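Local coordinates for B12-binding domain-containing protein (Kitasatospora setae, PDB 6WTE) that binds cobalamin and a [4Fe-4S] cluster and, as the radical SAM methylase TsrM, transfers methyl groups, evidently by a non-radical route, at residues E92-T97 and F119-G124; S109-A114 and F463-H468; T181-P186 and K448-C453. All coordinates share one frame; numbering follows the deposited sequence.

The three contacts lead from the B12-binding domain toward loops of the radical SAM part. Interaction 1 lies wholly in the B12-binding domain and ties helix 83-96 to the lead-in of strand 123-124. Interaction 2, centred about 18 Å away, joins the start of helix 112-119, which a short turn connects to that strand, to the loop 463-468; the segments of these two alternate in sequence. Interaction 3 opens after interaction 1 closes, their centres 26 Å apart. It touches interaction 2 through Phe113 and Thr181, centres 13 Å apart, and falls between the segments of interaction 2. Two long-range contacts thus unite distant parts of the chain, interaction 2 close to the bound cobalamin and interaction 3 away from it.

Interaction 1. Residues E92-T97 and F119-G124; sequences EIRRLT and FGIEYG
Arg94 meets Glu122 in a two-pronged salt bridge within the Rossmann-like, parallel-stranded fold of the B12-binding domain, joining helix 83-96 to the turn that leads into strand 123-124. The guanidinium grips end-on: NH1 of Arg94 donates to OE1 of Glu122 at 2.7 Å, and NH2 of Arg94 to OE2 of Glu122 at 2.8 Å. Both acceptors lie close to the guanidinium plane, and the N-H...O angles of 161° and 167° are nearly straight. The carboxylate plane is turned 37° from that of the guanidinium, so that OE1 is met on its syn side while OE2 is approached from above the carboxylate plane. OE1 has a second donor, the backbone N of Val101 on the adjacent strand, which should restrict the rotation of the carboxylate; a glutamate suits this place because it can serve an arginine and a main-chain amide together. Gly120, with positive phi that glycine adopts readily, is the C-prime residue of the Schellman motif closing helix 112-119: Ile121 N bonds to Val116 O, and Gly120 N to Glu117 O. Ile121 O accepts from ND2 of Asn155, while its side chain packs on Ile90 and Val101. The carbonyl oxygen of Gly120 is near NE of Arg94 but at a poor angle for a hydrogen bond; it sits over the centre of the guanidinium, 3.3 Å from CZ of Arg94.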
ATOM      1  N   GLU A  92     -17.646  16.905  -5.321  1.00 16.44           N
ATOM      2  CA  GLU A  92     -19.073  16.622  -5.447  1.00 16.75           C
ATOM      3  C   GLU A  92     -19.717  16.396  -4.082  1.00 17.92           C
ATOM      4  O   GLU A  92     -20.836  16.866  -3.833  1.00 16.71           O
ATOM      5  CB  GLU A  92     -19.290  15.415  -6.361  1.00 18.74           C
ATOM      6  CG  GLU A  92     -20.753  15.127  -6.671  1.00 20.49           C
ATOM      7  CD  GLU A  92     -21.418  16.223  -7.493  1.00 25.30           C
ATOM      8  OE1 GLU A  92     -20.713  16.957  -8.216  1.00 28.46           O
ATOM      9  OE2 GLU A  92     -22.657  16.349  -7.413  1.00 30.67           O
ATOM     10  N   ILE A  93     -19.032  15.682  -3.186  1.00 15.01           N
ATOM     11  CA  ILE A  93     -19.552  15.477  -1.836  1.00 14.75           C
ATOM     12  C   ILE A  93     -19.859  16.817  -1.176  1.00 18.36           C
ATOM     13  O   ILE A  93     -20.936  17.014  -0.600  1.00 16.12           O
ATOM     14  CB  ILE A  93     -18.564  14.652  -0.993  1.00 16.55           C
ATOM     15  CG1 ILE A  93     -18.599  13.177  -1.403  1.00 16.26           C
ATOM     16  CG2 ILE A  93     -18.886  14.794   0.485  1.00 13.87           C
ATOM     17  CD1 ILE A  93     -17.454  12.348  -0.808  1.00 16.25           C
ATOM     18  N   ARG A  94     -18.919  17.761  -1.263  1.00 17.01           N
ATOM     19  CA  ARG A  94     -19.078  19.044  -0.589  1.00 17.19           C
ATOM     20  C   ARG A  94     -20.155  19.909  -1.229  1.00 17.96           C
ATOM     21  O   ARG A  94     -20.628  20.853  -0.591  1.00 21.16           O
ATOM     22  CB  ARG A  94     -17.742  19.786  -0.554  1.00 16.30           C
ATOM     23  CG  ARG A  94     -16.691  19.031   0.250  1.00 17.89           C
ATOM     24  CD  ARG A  94     -15.369  19.767   0.328  1.00 20.26           C
ATOM     25  NE  ARG A  94     -15.449  20.981   1.138  1.00 17.47           N
ATOM     26  CZ  ARG A  94     -15.430  20.986   2.469  1.00 18.31           C
ATOM     27  NH1 ARG A  94     -15.355  19.842   3.139  1.00 19.50           N
ATOM     28  NH2 ARG A  94     -15.495  22.131   3.132  1.00 25.29           N
ATOM     29  N   ARG A  95     -20.545  19.617  -2.473  1.00 18.90           N
ATOM     30  CA  ARG A  95     -21.706  20.280  -3.057  1.00 21.04           C
ATOM     31  C   ARG A  95     -23.014  19.766  -2.475  1.00 20.63           C
ATOM     32  O   ARG A  95     -24.031  20.466  -2.556  1.00 19.48           O
ATOM     33  CB  ARG A  95     -21.722  20.107  -4.582  1.00 20.98           C
ATOM     34  CG  ARG A  95     -20.617  20.870  -5.307  1.00 24.60           C
ATOM     35  CD  ARG A  95     -20.872  20.943  -6.811  1.00 32.40           C
ATOM     36  NE  ARG A  95     -19.660  21.290  -7.555  1.00 44.22           N
ATOM     37  CZ  ARG A  95     -19.461  21.019  -8.842  1.00 43.38           C
ATOM     38  NH1 ARG A  95     -20.393  20.386  -9.542  1.00 46.53           N
ATOM     39  NH2 ARG A  95     -18.325  21.375  -9.430  1.00 47.82           N
ATOM     40  N   LEU A  96     -23.000  18.581  -1.865  1.00 18.32           N
ATOM     41  CA  LEU A  96     -24.204  17.894  -1.420  1.00 17.85           C
ATOM     42  C   LEU A  96     -24.420  17.945   0.087  1.00 17.67           C
ATOM     43  O   LEU A  96     -25.539  17.674   0.544  1.00 20.66           O
ATOM     44  CB  LEU A  96     -24.157  16.426  -1.867  1.00 19.04           C
ATOM     45  CG  LEU A  96     -24.031  16.191  -3.375  1.00 19.70           C
ATOM     46  CD1 LEU A  96     -23.755  14.715  -3.674  1.00 20.30           C
ATOM     47  CD2 LEU A  96     -25.287  16.652  -4.096  1.00 22.71           C
ATOM     48  N   THR A  97     -23.394  18.280   0.866  1.00 18.93           N
ATOM     49  CA  THR A  97     -23.522  18.312   2.315  1.00 16.36           C
ATOM     50  C   THR A  97     -22.573  19.359   2.874  1.00 20.56           C
ATOM     51  O   THR A  97     -21.516  19.631   2.297  1.00 17.63           O
ATOM     52  CB  THR A  97     -23.220  16.945   2.951  1.00 18.33           C
ATOM     53  OG1 THR A  97     -23.339  17.042   4.379  1.00 16.23           O
ATOM     54  CG2 THR A  97     -21.798  16.484   2.597  1.00 19.08           C
ATOM     55  N   PHE A 119      -7.472  18.808  -1.243  1.00 11.63           N
ATOM     56  CA  PHE A 119      -8.873  18.394  -1.307  1.00 13.18           C
ATOM     57  C   PHE A 119      -9.816  19.463  -0.778  1.00 16.07           C
ATOM     58  O   PHE A 119     -11.018  19.414  -1.072  1.00 13.88           O
ATOM     59  CB  PHE A 119      -9.092  17.111  -0.509  1.00 14.59           C
ATOM     60  CG  PHE A 119      -8.427  15.892  -1.094  1.00 11.64           C
ATOM     61  CD1 PHE A 119      -8.229  15.765  -2.460  1.00 11.93           C
ATOM     62  CD2 PHE A 119      -8.029  14.861  -0.266  1.00 10.65           C
ATOM     63  CE1 PHE A 119      -7.628  14.623  -2.988  1.00 10.97           C
ATOM     64  CE2 PHE A 119      -7.430  13.729  -0.780  1.00 13.37           C
ATOM     65  CZ  PHE A 119      -7.228  13.614  -2.148  1.00 12.72           C
ATOM     66  N   GLY A 120      -9.308  20.407   0.008  1.00 12.91           N
ATOM     67  CA  GLY A 120     -10.159  21.431   0.583  1.00 13.96           C
ATOM     68  C   GLY A 120     -11.070  20.927   1.675  1.00 17.42           C
ATOM     69  O   GLY A 120     -12.203  21.406   1.798  1.00 16.22           O
ATOM     70  N   ILE A 121     -10.612  19.968   2.472  1.00 13.02           N
ATOM     71  CA  ILE A 121     -11.447  19.320   3.474  1.00 11.41           C
ATOM     72  C   ILE A 121     -11.048  19.817   4.859  1.00 13.99           C
ATOM     73  O   ILE A 121     -10.000  20.432   5.050  1.00 11.81           O
ATOM     74  CB  ILE A 121     -11.375  17.782   3.388  1.00 14.60           C
ATOM     75  CG1 ILE A 121      -9.938  17.282   3.610  1.00 12.30           C
ATOM     76  CG2 ILE A 121     -11.923  17.310   2.056  1.00 15.60           C
ATOM     77  CD1 ILE A 121      -9.788  15.742   3.573  1.00 10.93           C
ATOM     78  N   GLU A 122     -11.909  19.533   5.839  1.00 14.67           N
ATOM     79  CA  GLU A 122     -11.734  20.072   7.181  1.00 11.46           C
ATOM     80  C   GLU A 122     -10.654  19.348   7.973  1.00 12.71           C
ATOM     81  O   GLU A 122      -9.897  19.986   8.715  1.00 14.10           O
ATOM     82  CB  GLU A 122     -13.060  20.003   7.942  1.00 11.64           C
ATOM     83  CG  GLU A 122     -14.063  21.094   7.591  1.00 16.30           C
ATOM     84  CD  GLU A 122     -14.841  20.830   6.312  1.00 22.37           C
ATOM     85  OE1 GLU A 122     -14.789  19.706   5.768  1.00 15.73           O
ATOM     86  OE2 GLU A 122     -15.537  21.757   5.860  1.00 23.32           O
ATOM     87  N   TYR A 123     -10.574  18.021   7.857  1.00 14.18           N
ATOM     88  CA  TYR A 123      -9.764  17.239   8.777  1.00 11.34           C
ATOM     89  C   TYR A 123      -9.002  16.158   8.034  1.00 10.53           C
ATOM     90  O   TYR A 123      -9.420  15.682   6.977  1.00 12.25           O
ATOM     91  CB  TYR A 123     -10.611  16.588   9.879  1.00 10.84           C
ATOM     92  CG  TYR A 123     -11.451  17.586  10.623  1.00 14.10           C
ATOM     93  CD1 TYR A 123     -10.856  18.584  11.378  1.00 14.35           C
ATOM     94  CD2 TYR A 123     -12.838  17.538  10.558  1.00 11.32           C
ATOM     95  CE1 TYR A 123     -11.620  19.516  12.059  1.00 14.26           C
ATOM     96  CE2 TYR A 123     -13.610  18.462  11.233  1.00 14.35           C
ATOM     97  CZ  TYR A 123     -12.996  19.449  11.979  1.00 14.72           C
ATOM     98  OH  TYR A 123     -13.758  20.373  12.652  1.00 14.31           O
ATOM     99  N   GLY A 124      -7.892  15.749   8.639  1.00 10.38           N
ATOM    100  CA  GLY A 124      -7.116  14.641   8.124  1.00 10.15           C
ATOM    101  C   GLY A 124      -6.512  13.832   9.253  1.00 11.83           C
ATOM    102  O   GLY A 124      -6.319  14.318  10.370  1.00 10.64           O
TER

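Interaction 2. Residues S109-A114 and F463-H468; sequences STMPFA and FMFDEH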
ATOM      1  N   SER A 109      -1.653   9.150   4.104  1.00  9.84           N
ATOM      2  CA  SER A 109      -0.698   9.401   5.179  1.00 10.26           C
ATOM      3  C   SER A 109       0.723   9.657   4.687  1.00 10.25           C
ATOM      4  O   SER A 109       1.570  10.060   5.497  1.00 11.07           O
ATOM      5  CB  SER A 109      -0.701   8.219   6.154  1.00  9.59           C
ATOM      6  OG  SER A 109      -1.944   8.133   6.839  1.00 12.73           O
ATOM      7  N   THR A 110       1.017   9.446   3.399  1.00  9.43           N
ATOM      8  CA  THR A 110       2.329   9.834   2.895  1.00  9.45           C
ATOM      9  C   THR A 110       2.430  11.335   2.655  1.00 10.98           C
ATOM     10  O   THR A 110       3.540  11.866   2.563  1.00 12.22           O
ATOM     11  CB  THR A 110       2.664   9.100   1.596  1.00 11.21           C
ATOM     12  OG1 THR A 110       1.876   9.632   0.527  1.00 11.57           O
ATOM     13  CG2 THR A 110       2.388   7.583   1.730  1.00  9.99           C
ATOM     14  N   MET A 111       1.306  12.024   2.558  1.00  9.92           N
ATOM     15  CA  MET A 111       1.320  13.462   2.332  1.00 11.05           C
ATOM     16  C   MET A 111       0.010  14.053   2.841  1.00  9.86           C
ATOM     17  O   MET A 111      -0.728  14.685   2.074  1.00 11.31           O
ATOM     18  CB  MET A 111       1.520  13.759   0.844  1.00 10.57           C
ATOM     19  CG  MET A 111       0.658  12.858  -0.049  1.00  9.93           C
ATOM     20  SD  MET A 111       0.825  13.158  -1.817  1.00 13.32           S
ATOM     21  CE  MET A 111       0.474  14.917  -1.921  1.00 13.02           C
ATOM     22  N   PRO A 112      -0.305  13.890   4.129  1.00  9.77           N
ATOM     23  CA  PRO A 112      -1.664  14.220   4.584  1.00 11.64           C
ATOM     24  C   PRO A 112      -1.928  15.707   4.682  1.00 11.12           C
ATOM     25  O   PRO A 112      -3.073  16.118   4.469  1.00 11.47           O
ATOM     26  CB  PRO A 112      -1.750  13.535   5.953  1.00 12.20           C
ATOM     27  CG  PRO A 112      -0.335  13.567   6.444  1.00  9.89           C
ATOM     28  CD  PRO A 112       0.533  13.383   5.229  1.00 10.59           C
ATOM     29  N   PHE A 113      -0.927  16.530   5.015  1.00 10.14           N
ATOM     30  CA  PHE A 113      -1.165  17.971   5.057  1.00 10.39           C
ATOM     31  C   PHE A 113      -1.414  18.523   3.658  1.00 10.55           C
ATOM     32  O   PHE A 113      -2.326  19.334   3.458  1.00 11.70           O
ATOM     33  CB  PHE A 113       0.023  18.695   5.705  1.00 10.51           C
ATOM     34  CG  PHE A 113       0.188  18.414   7.171  1.00 10.45           C
ATOM     35  CD1 PHE A 113       0.773  17.237   7.603  1.00 11.67           C
ATOM     36  CD2 PHE A 113      -0.229  19.336   8.117  1.00 11.11           C
ATOM     37  CE1 PHE A 113       0.938  16.982   8.959  1.00 12.62           C
ATOM     38  CE2 PHE A 113      -0.066  19.087   9.471  1.00 13.32           C
ATOM     39  CZ  PHE A 113       0.517  17.910   9.890  1.00 12.54           C
ATOM     40  N   ALA A 114      -0.602  18.104   2.685  1.00 10.88           N
ATOM     41  CA  ALA A 114      -0.814  18.534   1.308  1.00 12.38           C
ATOM     42  C   ALA A 114      -2.192  18.127   0.816  1.00 10.72           C
ATOM     43  O   ALA A 114      -2.865  18.895   0.123  1.00 10.96           O
ATOM     44  CB  ALA A 114       0.267  17.952   0.397  1.00 10.77           C
ATOM     45  N   PHE A 463       6.546  16.984  -3.995  1.00 12.27           N
ATOM     46  CA  PHE A 463       6.865  15.702  -4.602  1.00 12.90           C
ATOM     47  C   PHE A 463       5.820  15.251  -5.615  1.00 14.88           C
ATOM     48  O   PHE A 463       6.055  14.270  -6.330  1.00 13.36           O
ATOM     49  CB  PHE A 463       7.046  14.650  -3.509  1.00 14.96           C
ATOM     50  CG  PHE A 463       8.277  14.863  -2.678  1.00 13.00           C
ATOM     51  CD1 PHE A 463       8.265  15.756  -1.617  1.00 13.06           C
ATOM     52  CD2 PHE A 463       9.460  14.187  -2.974  1.00 11.94           C
ATOM     53  CE1 PHE A 463       9.390  15.969  -0.858  1.00 11.10           C
ATOM     54  CE2 PHE A 463      10.608  14.396  -2.214  1.00 14.36           C
ATOM     55  CZ  PHE A 463      10.575  15.283  -1.152  1.00 12.84           C
ATOM     56  N   MET A 464       4.686  15.946  -5.702  1.00 15.15           N
ATOM     57  CA  MET A 464       3.620  15.599  -6.632  0.50 14.56           C
ATOM     58  C   MET A 464       3.174  16.750  -7.524  1.00 15.00           C
ATOM     59  O   MET A 464       2.619  16.491  -8.601  1.00 14.28           O
ATOM     60  CB  MET A 464       2.404  15.070  -5.856  0.50 14.88           C
ATOM     61  CG  MET A 464       1.300  14.479  -6.708  0.50 15.14           C
ATOM     62  SD  MET A 464       0.170  13.506  -5.707  0.50 21.70           S
ATOM     63  CE  MET A 464       1.220  12.139  -5.233  0.50 16.21           C
ATOM     64  N   PHE A 465       3.390  18.001  -7.120  1.00 14.51           N
ATOM     65  CA  PHE A 465       2.918  19.163  -7.855  1.00 14.43           C
ATOM     66  C   PHE A 465       4.057  20.150  -8.053  1.00 14.84           C
ATOM     67  O   PHE A 465       4.925  20.294  -7.191  1.00 16.57           O
ATOM     68  CB  PHE A 465       1.785  19.882  -7.110  1.00 13.25           C
ATOM     69  CG  PHE A 465       0.603  19.011  -6.800  1.00 13.89           C
ATOM     70  CD1 PHE A 465      -0.428  18.875  -7.715  1.00 17.24           C
ATOM     71  CD2 PHE A 465       0.502  18.361  -5.581  1.00 15.51           C
ATOM     72  CE1 PHE A 465      -1.525  18.085  -7.433  1.00 15.12           C
ATOM     73  CE2 PHE A 465      -0.597  17.566  -5.289  1.00 16.87           C
ATOM     74  CZ  PHE A 465      -1.614  17.431  -6.216  1.00 14.31           C
ATOM     75  N   ASP A 466       4.039  20.852  -9.183  1.00 16.07           N
ATOM     76  CA  ASP A 466       5.017  21.910  -9.371  1.00 17.87           C
ATOM     77  C   ASP A 466       4.508  23.210  -8.743  1.00 20.76           C
ATOM     78  O   ASP A 466       3.457  23.252  -8.097  1.00 16.83           O
ATOM     79  CB  ASP A 466       5.375  22.075 -10.853  1.00 19.75           C
ATOM     80  CG  ASP A 466       4.228  22.610 -11.710  1.00 25.39           C
ATOM     81  OD1 ASP A 466       3.183  23.051 -11.184  1.00 23.87           O
ATOM     82  OD2 ASP A 466       4.391  22.591 -12.948  1.00 25.60           O
ATOM     83  N   GLU A 467       5.277  24.284  -8.934  1.00 19.56           N
ATOM     84  CA  GLU A 467       4.971  25.560  -8.297  1.00 25.69           C
ATOM     85  C   GLU A 467       3.646  26.137  -8.781  1.00 24.86           C
ATOM     86  O   GLU A 467       3.009  26.912  -8.060  1.00 29.70           O
ATOM     87  CB  GLU A 467       6.109  26.552  -8.551  1.00 25.80           C
ATOM     88  CG  GLU A 467       7.458  26.158  -7.944  1.00 33.66           C
ATOM     89  CD  GLU A 467       8.224  25.124  -8.765  1.00 40.73           C
ATOM     90  OE1 GLU A 467       7.653  24.556  -9.724  1.00 30.39           O
ATOM     91  OE2 GLU A 467       9.416  24.889  -8.455  1.00 41.12           O
ATOM     92  N   HIS A 468       3.215  25.776  -9.984  1.00 21.46           N
ATOM     93  CA  HIS A 468       1.967  26.281 -10.541  1.00 25.50           C
ATOM     94  C   HIS A 468       0.769  25.406 -10.200  1.00 23.58           C
ATOM     95  O   HIS A 468      -0.347  25.715 -10.627  1.00 25.74           O
ATOM     96  CB  HIS A 468       2.088  26.421 -12.061  1.00 29.25           C
ATOM     97  CG  HIS A 468       3.202  27.322 -12.495  1.00 33.93           C
ATOM     98  ND1 HIS A 468       4.325  26.857 -13.145  1.00 34.83           N
ATOM     99  CD2 HIS A 468       3.371  28.658 -12.362  1.00 32.30           C
ATOM    100  CE1 HIS A 468       5.134  27.869 -13.401  1.00 37.75           C
ATOM    101  NE2 HIS A 468       4.579  28.974 -12.937  1.00 41.35           N
TER
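Met111 and Met464 meet through their thioether ends, with the ring of Phe465 beside them. The contact is wholly apolar across the two segments, and its first element is sulfur against methyl: SD of Met111 lies 3.6 Å from CE of Met464, while the two sulfurs, SD of Met111 and SD of Met464, are 4.0 Å apart. The chains cross at about a right angle, and each turns at its last torsion, so that the ends overlap. In Met111 CG lies between the backbone N and the carbonyl carbon (chi1 44°), and with an anti chi2 this carries SD out to the methyl of Met464. Unbranched and flexible, methionine fits such a junction, although Met464 was modelled in two conformers and the details hold for one of them.

The second element is aromatic. CE of Met111 approaches the rim of Phe465, 4.4 Å from CE2 of that ring and near its plane. Met464 belongs to the same cluster from its own side, its CG lying 3.9 Å above the plane of the Phe465 ring, offset toward the rim. The ring also meets those of Tyr118 and Phe471.

Met111 is the N-cap residue of helix 112-119, and the amide N of Ala114 in its first turn is bound by Glu460 of helix 456-461. Met464 also packs on Thr71, a cobalamin-binding residue. The contact joins helix 112-119 to the loop between helix 456-461 and strand 475-476.

Interaction 3. Residues T181-P186 and K448-C453; sequences TGQFEP and KPLRMC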
ATOM      1  N   THR A 181       4.984  17.969  11.443  1.00 13.87           N
ATOM      2  CA  THR A 181       4.574  17.054  10.390  1.00 13.71           C
ATOM      3  C   THR A 181       4.046  15.736  10.931  1.00 15.09           C
ATOM      4  O   THR A 181       3.488  14.949  10.160  1.00 15.41           O
ATOM      5  CB  THR A 181       5.747  16.745   9.458  1.00 15.45           C
ATOM      6  OG1 THR A 181       6.764  16.061  10.203  1.00 14.39           O
ATOM      7  CG2 THR A 181       6.313  18.025   8.850  1.00 16.86           C
ATOM      8  N   GLY A 182       4.237  15.466  12.221  1.00 14.83           N
ATOM      9  CA  GLY A 182       3.910  14.162  12.767  1.00 12.62           C
ATOM     10  C   GLY A 182       4.700  13.019  12.171  1.00 13.49           C
ATOM     11  O   GLY A 182       4.253  11.872  12.233  1.00 15.70           O
ATOM     12  N   GLN A 183       5.872  13.295  11.607  1.00 12.46           N
ATOM     13  CA  GLN A 183       6.612  12.269  10.887  1.00 12.22           C
ATOM     14  C   GLN A 183       7.255  11.263  11.835  1.00 15.23           C
ATOM     15  O   GLN A 183       7.664  11.594  12.952  1.00 14.49           O
ATOM     16  CB  GLN A 183       7.686  12.914  10.007  1.00 14.93           C
ATOM     17  CG  GLN A 183       8.796  13.591  10.774  1.00 16.42           C
ATOM     18  CD  GLN A 183       9.750  14.306   9.851  1.00 23.80           C
ATOM     19  OE1 GLN A 183      10.812  13.793   9.507  1.00 24.17           O
ATOM     20  NE2 GLN A 183       9.365  15.500   9.429  1.00 24.60           N
ATOM     21  N   PHE A 184       7.316  10.014  11.368  1.00 13.66           N
ATOM     22  CA  PHE A 184       8.078   8.931  11.997  1.00 12.14           C
ATOM     23  C   PHE A 184       7.764   8.788  13.486  1.00 14.43           C
ATOM     24  O   PHE A 184       8.657   8.691  14.330  1.00 15.41           O
ATOM     25  CB  PHE A 184       9.580   9.119  11.772  1.00 12.12           C
ATOM     26  CG  PHE A 184       9.985   9.078  10.327  1.00 14.09           C
ATOM     27  CD1 PHE A 184      10.016   7.874   9.637  1.00 14.20           C
ATOM     28  CD2 PHE A 184      10.347  10.239   9.658  1.00 15.14           C
ATOM     29  CE1 PHE A 184      10.394   7.831   8.306  1.00 11.63           C
ATOM     30  CE2 PHE A 184      10.724  10.202   8.320  1.00 14.12           C
ATOM     31  CZ  PHE A 184      10.742   8.995   7.648  1.00 14.77           C
ATOM     32  N   GLU A 185       6.470   8.755  13.802  1.00 14.76           N
ATOM     33  CA  GLU A 185       5.984   8.420  15.132  1.00 11.91           C
ATOM     34  C   GLU A 185       5.621   6.942  15.198  1.00 12.40           C
ATOM     35  O   GLU A 185       5.333   6.319  14.173  1.00 11.67           O
ATOM     36  CB  GLU A 185       4.755   9.274  15.477  1.00 15.08           C
ATOM     37  CG  GLU A 185       5.047  10.773  15.549  1.00 14.62           C
ATOM     38  CD  GLU A 185       3.781  11.615  15.698  1.00 15.16           C
ATOM     39  OE1 GLU A 185       2.671  11.042  15.657  1.00 14.67           O
ATOM     40  OE2 GLU A 185       3.897  12.855  15.851  1.00 16.01           O
ATOM     41  N   PRO A 186       5.628   6.341  16.391  1.00 11.43           N
ATOM     42  CA  PRO A 186       5.255   4.914  16.480  1.00 11.84           C
ATOM     43  C   PRO A 186       3.810   4.643  16.097  1.00 12.01           C
ATOM     44  O   PRO A 186       3.528   3.633  15.438  1.00 10.34           O
ATOM     45  CB  PRO A 186       5.520   4.575  17.954  1.00 13.44           C
ATOM     46  CG  PRO A 186       6.557   5.586  18.398  1.00 16.51           C
ATOM     47  CD  PRO A 186       6.172   6.850  17.663  1.00 15.10           C
ATOM     48  N   LYS A 448      12.908  21.414  -1.805  1.00 15.28           N
ATOM     49  CA  LYS A 448      13.247  22.106  -0.577  1.00 15.20           C
ATOM     50  C   LYS A 448      13.189  21.130   0.589  1.00 14.59           C
ATOM     51  O   LYS A 448      12.189  20.414   0.742  1.00 13.60           O
ATOM     52  CB  LYS A 448      12.276  23.286  -0.322  1.00 14.83           C
ATOM     53  CG  LYS A 448      12.300  24.343  -1.424  1.00 18.08           C
ATOM     54  CD  LYS A 448      11.152  25.346  -1.313  1.00 25.08           C
ATOM     55  CE  LYS A 448      11.269  26.212  -0.076  1.00 20.63           C
ATOM     56  NZ  LYS A 448      10.318  27.376  -0.132  1.00 20.57           N
ATOM     57  N   PRO A 449      14.229  21.055   1.418  1.00 15.38           N
ATOM     58  CA  PRO A 449      14.128  20.288   2.663  1.00 15.38           C
ATOM     59  C   PRO A 449      13.049  20.871   3.559  1.00 15.36           C
ATOM     60  O   PRO A 449      12.720  22.058   3.484  1.00 15.57           O
ATOM     61  CB  PRO A 449      15.517  20.443   3.296  1.00 19.03           C
ATOM     62  CG  PRO A 449      16.410  20.832   2.170  1.00 20.97           C
ATOM     63  CD  PRO A 449      15.567  21.638   1.236  1.00 13.75           C
ATOM     64  N   LEU A 450      12.524  20.013   4.442  1.00 14.47           N
ATOM     65  CA  LEU A 450      11.404  20.393   5.303  1.00 15.82           C
ATOM     66  C   LEU A 450      11.679  21.677   6.078  1.00 16.77           C
ATOM     67  O   LEU A 450      10.793  22.532   6.207  1.00 16.20           O
ATOM     68  CB  LEU A 450      11.085  19.252   6.268  1.00 15.93           C
ATOM     69  CG  LEU A 450      10.117  19.591   7.403  1.00 16.74           C
ATOM     70  CD1 LEU A 450       8.727  19.930   6.876  1.00 13.72           C
ATOM     71  CD2 LEU A 450      10.042  18.453   8.401  1.00 23.01           C
ATOM     72  N   ARG A 451      12.897  21.838   6.603  1.00 18.58           N
ATOM     73  CA  ARG A 451      13.191  23.018   7.412  1.00 18.04           C
ATOM     74  C   ARG A 451      13.163  24.305   6.599  1.00 18.75           C
ATOM     75  O   ARG A 451      13.109  25.392   7.181  1.00 18.72           O
ATOM     76  CB  ARG A 451      14.553  22.872   8.091  1.00 21.09           C
ATOM     77  CG  ARG A 451      15.722  22.861   7.129  1.00 21.93           C
ATOM     78  CD  ARG A 451      17.026  22.571   7.851  1.00 21.33           C
ATOM     79  NE  ARG A 451      18.156  22.593   6.933  1.00 29.56           N
ATOM     80  CZ  ARG A 451      18.460  21.596   6.106  1.00 24.32           C
ATOM     81  NH1 ARG A 451      17.714  20.499   6.086  1.00 26.48           N
ATOM     82  NH2 ARG A 451      19.507  21.697   5.301  1.00 25.50           N
ATOM     83  N   MET A 452      13.212  24.212   5.277  1.00 17.51           N
ATOM     84  CA  MET A 452      13.112  25.383   4.421  1.00 17.95           C
ATOM     85  C   MET A 452      11.695  25.647   3.943  1.00 16.50           C
ATOM     86  O   MET A 452      11.478  26.622   3.216  1.00 19.68           O
ATOM     87  CB  MET A 452      14.027  25.231   3.206  1.00 15.93           C
ATOM     88  CG  MET A 452      15.496  25.142   3.536  1.00 18.83           C
ATOM     89  SD  MET A 452      16.445  25.145   2.011  1.00 20.66           S
ATOM     90  CE  MET A 452      18.077  24.748   2.636  1.00 24.70           C
ATOM     91  N   CYS A 453      10.733  24.803   4.317  1.00 14.21           N
ATOM     92  CA  CYS A 453       9.358  24.981   3.885  1.00 15.93           C
ATOM     93  C   CYS A 453       8.564  25.719   4.952  1.00 18.33           C
ATOM     94  O   CYS A 453       8.818  25.582   6.151  1.00 16.91           O
ATOM     95  CB  CYS A 453       8.704  23.635   3.584  1.00 16.46           C
ATOM     96  SG  CYS A 453       9.504  22.768   2.216  1.00 16.71           S
TER
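This is a small, mostly apolar contact, away from the cofactor sites, between two irregular segments: the loop 181-186, which follows strand 174-175, and the short 3-10 turn 450-452 of the radical SAM core, just ahead of helix 456-461. Leu450 is the residue of its segment that carries the contact. Its CG is anti to the backbone N (chi1 169°), which sends the two methyls toward the loop. There CD1 of Leu450 meets CG2 of Thr181 at 3.7 Å, the side chains facing each other tip to tip, and CD2 of Leu450 comes within 3.8 Å of the same CG2 of Thr181. The other partner is Gln183, whose chain slides past Leu450 in the opposite direction and packs its amide tightly against a methyl, NE2 of Gln183 lying 3.2 Å from CD2 of Leu450 without a polar bond. One N-H of that amide is used within the loop: NE2 of Gln183 donates to OG1 of Thr181 at 2.8 Å and 163°, with the acceptor close to the amide plane. Threonine thus divides its work, methyl to the leucine and hydroxyl to the glutamine. Tyr416 packs on Thr181 and Gln183, and Tyr459 on Leu450. Because OG1 of Thr181 also accepts from the backbone N of Gln183, the loop here forms an ST turn, with Gly182 at positive phi in its middle.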